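PDB 6VPD: glutathione peroxidase from Hypocrea jecorina, which probably acts as a thioredoxin-dependent peroxidase of the glutathione peroxidase family, reducing hydroperoxides to alcohols and water. Local coordinates for residues A[34-37]-A[38-42]; A[123-127]-A[128-132]. All coordinates share one frame; numbering follows the deposited sequence.

Contact 1 (A[34-37]-A[38-42]); sequences VPDG and ADNEV
N40 O is gripped by two donors from 34-37: D36 N gives it a nearly straight hydrogen bond of 2.8 Å, the donor 20° out of the carbonyl plane, and the CA-H of P35 makes a weaker C-H···O contact beside it. D36 also reaches back with its carboxylate. Its CG is tucked over the backbone (chi1 53°), which folds the group across the turn until D36 OD1 takes N40 N at 2.9 Å, from the syn side but well out of the carboxylate plane. D36 thus holds both backbone polar atoms of N40, the oxygen through its own N and the nitrogen through its carboxylate. The loop is a beta hairpin closed by a type I turn from D36 to D39 with a G1 bulge; D39 adopts the left-handed backbone conformation (phi 53°), and D39 N bonds D36 O from above the carbonyl plane. Beyond the turn, V34 and V42 form an antiparallel hydrogen-bonded pair, with V34 N to V42 O at 2.9 Å and V42 N to V34 O. On their face of the sheet, V34 CG2 lies 4.1 Å from V42 CB, while V42 CG2 reaches D36 CB at 3.5 Å, D36 and V42 crossing at about a right angle. P35 and E41, a non-hydrogen-bonded pair, occupy the other face. The E41 chain bends at chi2 to bring its carboxylate alongside the proline ring, E41 OE1 3.6 Å from P35 CD.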
ATOM      1  N   VAL A  34       5.899  -3.342  26.011  1.00 40.94           N
ATOM      2  CA  VAL A  34       5.401  -2.232  25.198  1.00 40.66           C
ATOM      3  C   VAL A  34       4.496  -1.369  26.062  1.00 47.40           C
ATOM      4  O   VAL A  34       3.912  -1.847  27.048  1.00 49.55           O
ATOM      5  CB  VAL A  34       4.624  -2.733  23.962  1.00 40.65           C
ATOM      6  CG1 VAL A  34       5.529  -3.475  22.983  1.00 37.98           C
ATOM      7  CG2 VAL A  34       3.493  -3.634  24.415  1.00 38.83           C
ATOM      8  N   PRO A  35       4.333  -0.093  25.709  1.00 47.46           N
ATOM      9  CA  PRO A  35       3.391   0.754  26.451  1.00 52.17           C
ATOM     10  C   PRO A  35       1.975   0.598  25.929  1.00 50.39           C
ATOM     11  O   PRO A  35       1.743   0.542  24.719  1.00 48.67           O
ATOM     12  CB  PRO A  35       3.910   2.168  26.180  1.00 54.52           C
ATOM     13  CG  PRO A  35       4.420   2.061  24.770  1.00 52.36           C
ATOM     14  CD  PRO A  35       5.025   0.665  24.650  1.00 46.26           C
ATOM     15  N   ASP A  36       1.017   0.533  26.851  1.00 54.99           N
ATOM     16  CA  ASP A  36      -0.369   0.635  26.420  1.00 59.35           C
ATOM     17  C   ASP A  36      -0.748   2.107  26.286  1.00 56.84           C
ATOM     18  O   ASP A  36       0.061   3.004  26.523  1.00 57.52           O
ATOM     19  CB  ASP A  36      -1.306  -0.107  27.373  1.00 63.58           C
ATOM     20  CG  ASP A  36      -1.136   0.318  28.821  1.00 70.10           C
ATOM     21  OD1 ASP A  36      -0.695   1.462  29.069  1.00 70.03           O
ATOM     22  OD2 ASP A  36      -1.452  -0.499  29.716  1.00 71.64           O
ATOM     23  N   GLY A  37      -2.004   2.356  25.909  1.00 62.96           N
ATOM     24  CA  GLY A  37      -2.448   3.725  25.687  1.00 64.74           C
ATOM     25  C   GLY A  37      -2.132   4.648  26.849  1.00 71.14           C
ATOM     26  O   GLY A  37      -1.595   5.744  26.664  1.00 71.56           O
ATOM     27  N   ALA A  38      -2.428   4.196  28.075  1.00 71.38           N
ATOM     28  CA  ALA A  38      -2.209   4.966  29.305  1.00 76.34           C
ATOM     29  C   ALA A  38      -0.719   5.205  29.624  1.00 75.02           C
ATOM     30  O   ALA A  38      -0.423   5.645  30.748  1.00 72.27           O
ATOM     31  CB  ALA A  38      -2.893   4.264  30.482  1.00 71.29           C
ATOM     32  N   ASP A  39       0.170   4.930  28.664  1.00 78.03           N
ATOM     33  CA  ASP A  39       1.621   5.010  28.855  1.00 75.02           C
ATOM     34  C   ASP A  39       2.070   4.196  30.063  1.00 74.61           C
ATOM     35  O   ASP A  39       2.989   4.585  30.790  1.00 76.47           O
ATOM     36  CB  ASP A  39       2.095   6.456  28.969  1.00 77.18           C
ATOM     37  CG  ASP A  39       2.300   7.101  27.615  1.00 82.96           C
ATOM     38  OD1 ASP A  39       2.570   6.367  26.634  1.00 86.91           O
ATOM     39  OD2 ASP A  39       2.183   8.341  27.536  1.00 86.46           O
ATOM     40  N   ASN A  40       1.417   3.056  30.271  1.00 67.56           N
ATOM     41  CA  ASN A  40       1.830   2.073  31.258  1.00 70.22           C
ATOM     42  C   ASN A  40       2.342   0.824  30.547  1.00 66.64           C
ATOM     43  O   ASN A  40       1.820   0.433  29.493  1.00 63.07           O
ATOM     44  CB  ASN A  40       0.677   1.736  32.207  1.00 69.39           C
ATOM     45  CG  ASN A  40       0.278   2.922  33.072  1.00 73.71           C
ATOM     46  OD1 ASN A  40      -0.632   3.679  32.728  1.00 77.79           O
ATOM     47  ND2 ASN A  40       0.971   3.098  34.194  1.00 72.53           N
ATOM     48  N   GLU A  41       3.372   0.205  31.115  1.00 56.55           N
ATOM     49  CA  GLU A  41       4.101  -0.814  30.384  1.00 55.47           C
ATOM     50  C   GLU A  41       3.377  -2.145  30.480  1.00 53.59           C
ATOM     51  O   GLU A  41       2.941  -2.554  31.560  1.00 60.37           O
ATOM     52  CB  GLU A  41       5.548  -0.897  30.878  1.00 60.74           C
ATOM     53  CG  GLU A  41       6.569  -0.990  29.725  1.00 61.99           C
ATOM     54  CD  GLU A  41       6.453   0.199  28.732  1.00 73.73           C
ATOM     55  OE1 GLU A  41       6.949   0.085  27.583  1.00 75.57           O
ATOM     56  OE2 GLU A  41       5.851   1.260  29.093  1.00 83.65           O
ATOM     57  N   VAL A  42       3.168  -2.760  29.317  1.00 49.94           N
ATOM     58  CA  VAL A  42       2.517  -4.052  29.161  1.00 48.24           C
ATOM     59  C   VAL A  42       3.599  -5.085  28.929  1.00 48.47           C
ATOM     60  O   VAL A  42       4.503  -4.875  28.106  1.00 43.81           O
ATOM     61  CB  VAL A  42       1.533  -4.052  27.976  1.00 52.87           C
ATOM     62  CG1 VAL A  42       1.007  -5.470  27.707  1.00 46.55           C
ATOM     63  CG2 VAL A  42       0.404  -3.052  28.203  1.00 56.22           C
TER

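Contact 2 (A[123-127]-A[128-132]); sequences KINVN and GDDAH
With chi1 of H132 at -172° the ring extends away from its own backbone N and toward I124, whose CG2 branch, turned away from the I124 carbonyl, comes to 3.9 Å from H132 CD2, obliquely to the ring. The aliphatic part of H132 joins in, its CB 4.1 Å from I124 CD1. Directly beside this apolar contact the backbone closes the loop: H132 N donates a 2.8 Å hydrogen bond to N125 O, with the donor tilted 16° from the carbonyl plane, and the CA-H of A131 adds a C-H···O contact to the same oxygen. A131 CB packs on V126 C at 3.6 Å, and A131 also touches K136 and K139 of helix 133-141. At the tip, a type I turn from G128 to A131 is held by A131 N bonding G128 O at 3.1 Å. D130 crosses N125 at about a right angle, and chi1 58° turns the D130 carboxylate back over the loop toward N125; D130 OD2 rests 3.3 Å from N125 CB, the carboxylate and amide planes steeply inclined to each other, and the pair makes no hydrogen bond. The N127 amide is engaged elsewhere: its ND2 bonds V151 O, while the N127 carbonyl oxygen takes Q94 NE2. The imidazole likewise finds its strongest partner beyond the loop, with ND1 accepting L134 N. H132 is therefore an N-cap: its backbone N ties the returning limb to N125 while its ring caps the first turn, as the loop after strand 85-92 enters helix 133-141 in this thioredoxin-fold domain.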
ATOM      1  N   LYS A 123       1.341   4.925  21.640  1.00 49.48           N
ATOM      2  CA  LYS A 123       1.862   5.342  20.344  1.00 48.29           C
ATOM      3  C   LYS A 123       3.353   5.040  20.276  1.00 50.12           C
ATOM      4  O   LYS A 123       4.083   5.232  21.252  1.00 46.73           O
ATOM      5  CB  LYS A 123       1.610   6.832  20.104  1.00 44.73           C
ATOM      6  CG  LYS A 123       2.233   7.377  18.817  1.00 52.49           C
ATOM      7  CD  LYS A 123       3.210   8.535  19.130  1.00 63.98           C
ATOM      8  CE  LYS A 123       4.404   8.601  18.138  1.00 62.04           C
ATOM      9  NZ  LYS A 123       5.139   9.910  18.167  1.00 67.08           N
ATOM     10  N   ILE A 124       3.805   4.540  19.123  1.00 49.99           N
ATOM     11  CA  ILE A 124       5.212   4.200  18.928  1.00 43.76           C
ATOM     12  C   ILE A 124       5.672   4.618  17.533  1.00 46.16           C
ATOM     13  O   ILE A 124       4.879   4.967  16.648  1.00 47.63           O
ATOM     14  CB  ILE A 124       5.495   2.697  19.123  1.00 43.12           C
ATOM     15  CG1 ILE A 124       4.625   1.871  18.195  1.00 37.31           C
ATOM     16  CG2 ILE A 124       5.332   2.262  20.587  1.00 46.36           C
ATOM     17  CD1 ILE A 124       5.152   0.504  18.073  1.00 41.80           C
ATOM     18  N   ASN A 125       6.980   4.562  17.344  1.00 41.84           N
ATOM     19  CA  ASN A 125       7.570   4.669  16.027  1.00 42.69           C
ATOM     20  C   ASN A 125       7.911   3.278  15.529  1.00 37.74           C
ATOM     21  O   ASN A 125       8.517   2.487  16.258  1.00 32.80           O
ATOM     22  CB  ASN A 125       8.807   5.558  16.069  1.00 47.76           C
ATOM     23  CG  ASN A 125       8.446   7.008  16.208  1.00 49.28           C
ATOM     24  OD1 ASN A 125       8.170   7.678  15.219  1.00 50.29           O
ATOM     25  ND2 ASN A 125       8.390   7.491  17.443  1.00 54.39           N
ATOM     26  N   VAL A 126       7.491   2.970  14.300  1.00 39.40           N
ATOM     27  CA  VAL A 126       7.849   1.690  13.703  1.00 36.95           C
ATOM     28  C   VAL A 126       9.107   1.767  12.860  1.00 33.83           C
ATOM     29  O   VAL A 126       9.637   0.717  12.479  1.00 36.28           O
ATOM     30  CB  VAL A 126       6.709   1.106  12.839  1.00 39.42           C
ATOM     31  CG1 VAL A 126       5.445   0.932  13.675  1.00 33.38           C
ATOM     32  CG2 VAL A 126       6.444   1.961  11.600  1.00 36.27           C
ATOM     33  N   ASN A 127       9.614   2.967  12.570  1.00 41.13           N
ATOM     34  CA  ASN A 127      10.724   3.140  11.639  1.00 39.35           C
ATOM     35  C   ASN A 127      11.726   4.139  12.189  1.00 39.75           C
ATOM     36  O   ASN A 127      11.412   4.957  13.050  1.00 43.98           O
ATOM     37  CB  ASN A 127      10.238   3.615  10.277  1.00 38.41           C
ATOM     38  CG  ASN A 127       9.601   2.513   9.495  1.00 40.97           C
ATOM     39  OD1 ASN A 127       9.981   1.354   9.652  1.00 44.45           O
ATOM     40  ND2 ASN A 127       8.621   2.847   8.661  1.00 38.94           N
ATOM     41  N   GLY A 128      12.947   4.051  11.684  1.00 43.13           N
ATOM     42  CA  GLY A 128      14.014   4.898  12.160  1.00 39.57           C
ATOM     43  C   GLY A 128      14.773   4.276  13.309  1.00 48.70           C
ATOM     44  O   GLY A 128      14.447   3.197  13.820  1.00 45.46           O
ATOM     45  N   ASP A 129      15.830   4.988  13.714  1.00 45.45           N
ATOM     46  CA  ASP A 129      16.647   4.565  14.844  1.00 53.49           C
ATOM     47  C   ASP A 129      15.897   4.740  16.151  1.00 52.25           C
ATOM     48  O   ASP A 129      16.293   4.164  17.176  1.00 46.13           O
ATOM     49  CB  ASP A 129      17.960   5.355  14.871  1.00 62.77           C
ATOM     50  CG  ASP A 129      18.863   5.054  13.672  1.00 72.42           C
ATOM     51  OD1 ASP A 129      19.093   3.858  13.366  1.00 82.65           O
ATOM     52  OD2 ASP A 129      19.343   6.022  13.037  1.00 73.26           O
ATOM     53  N   ASP A 130      14.825   5.521  16.110  1.00 40.04           N
ATOM     54  CA  ASP A 130      13.885   5.733  17.189  1.00 44.51           C
ATOM     55  C   ASP A 130      12.781   4.681  17.241  1.00 46.66           C
ATOM     56  O   ASP A 130      11.885   4.790  18.088  1.00 43.80           O
ATOM     57  CB  ASP A 130      13.241   7.102  17.009  1.00 48.93           C
ATOM     58  CG  ASP A 130      12.539   7.222  15.659  1.00 55.27           C
ATOM     59  OD1 ASP A 130      13.176   6.916  14.625  1.00 54.28           O
ATOM     60  OD2 ASP A 130      11.335   7.570  15.631  1.00 64.35           O
ATOM     61  N   ALA A 131      12.782   3.701  16.335  1.00 41.81           N
ATOM     62  CA  ALA A 131      11.701   2.722  16.312  1.00 41.05           C
ATOM     63  C   ALA A 131      11.681   1.926  17.610  1.00 38.87           C
ATOM     64  O   ALA A 131      12.728   1.621  18.187  1.00 44.59           O
ATOM     65  CB  ALA A 131      11.851   1.773  15.122  1.00 40.13           C
ATOM     66  N   HIS A 132      10.485   1.579  18.068  1.00 36.99           N
ATOM     67  CA  HIS A 132      10.395   0.790  19.286  1.00 36.38           C
ATOM     68  C   HIS A 132      11.169  -0.515  19.111  1.00 36.39           C
ATOM     69  O   HIS A 132      11.110  -1.127  18.035  1.00 34.08           O
ATOM     70  CB  HIS A 132       8.936   0.503  19.637  1.00 32.83           C
ATOM     71  CG  HIS A 132       8.774  -0.143  20.974  1.00 34.38           C
ATOM     72  ND1 HIS A 132       9.138  -1.450  21.210  1.00 33.07           N
ATOM     73  CD2 HIS A 132       8.340   0.351  22.158  1.00 32.53           C
ATOM     74  CE1 HIS A 132       8.915  -1.739  22.481  1.00 34.89           C
ATOM     75  NE2 HIS A 132       8.433  -0.664  23.077  1.00 31.75           N
TER

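In the fold
Contacts 1 and 2 follow one another in the chain and their centres are about 15 Å apart, yet they meet through the H132 ring. V34 CG1 lies 3.8 Å from H132 CE1, and P35 CD 4.0 Å from H132 NE2. P35 CG also packs on I124 CG2 at 4.3 Å, and a backbone hydrogen bond joins P35 to G122, just ahead of 123-127. The imidazole that caps helix 133-141 thereby packs on the first strand of the 33-43 hairpin, linking that hairpin to the helix entrance. Both contacts lie away from C61, the predicted active-site cysteine, and amount to packing within the fold.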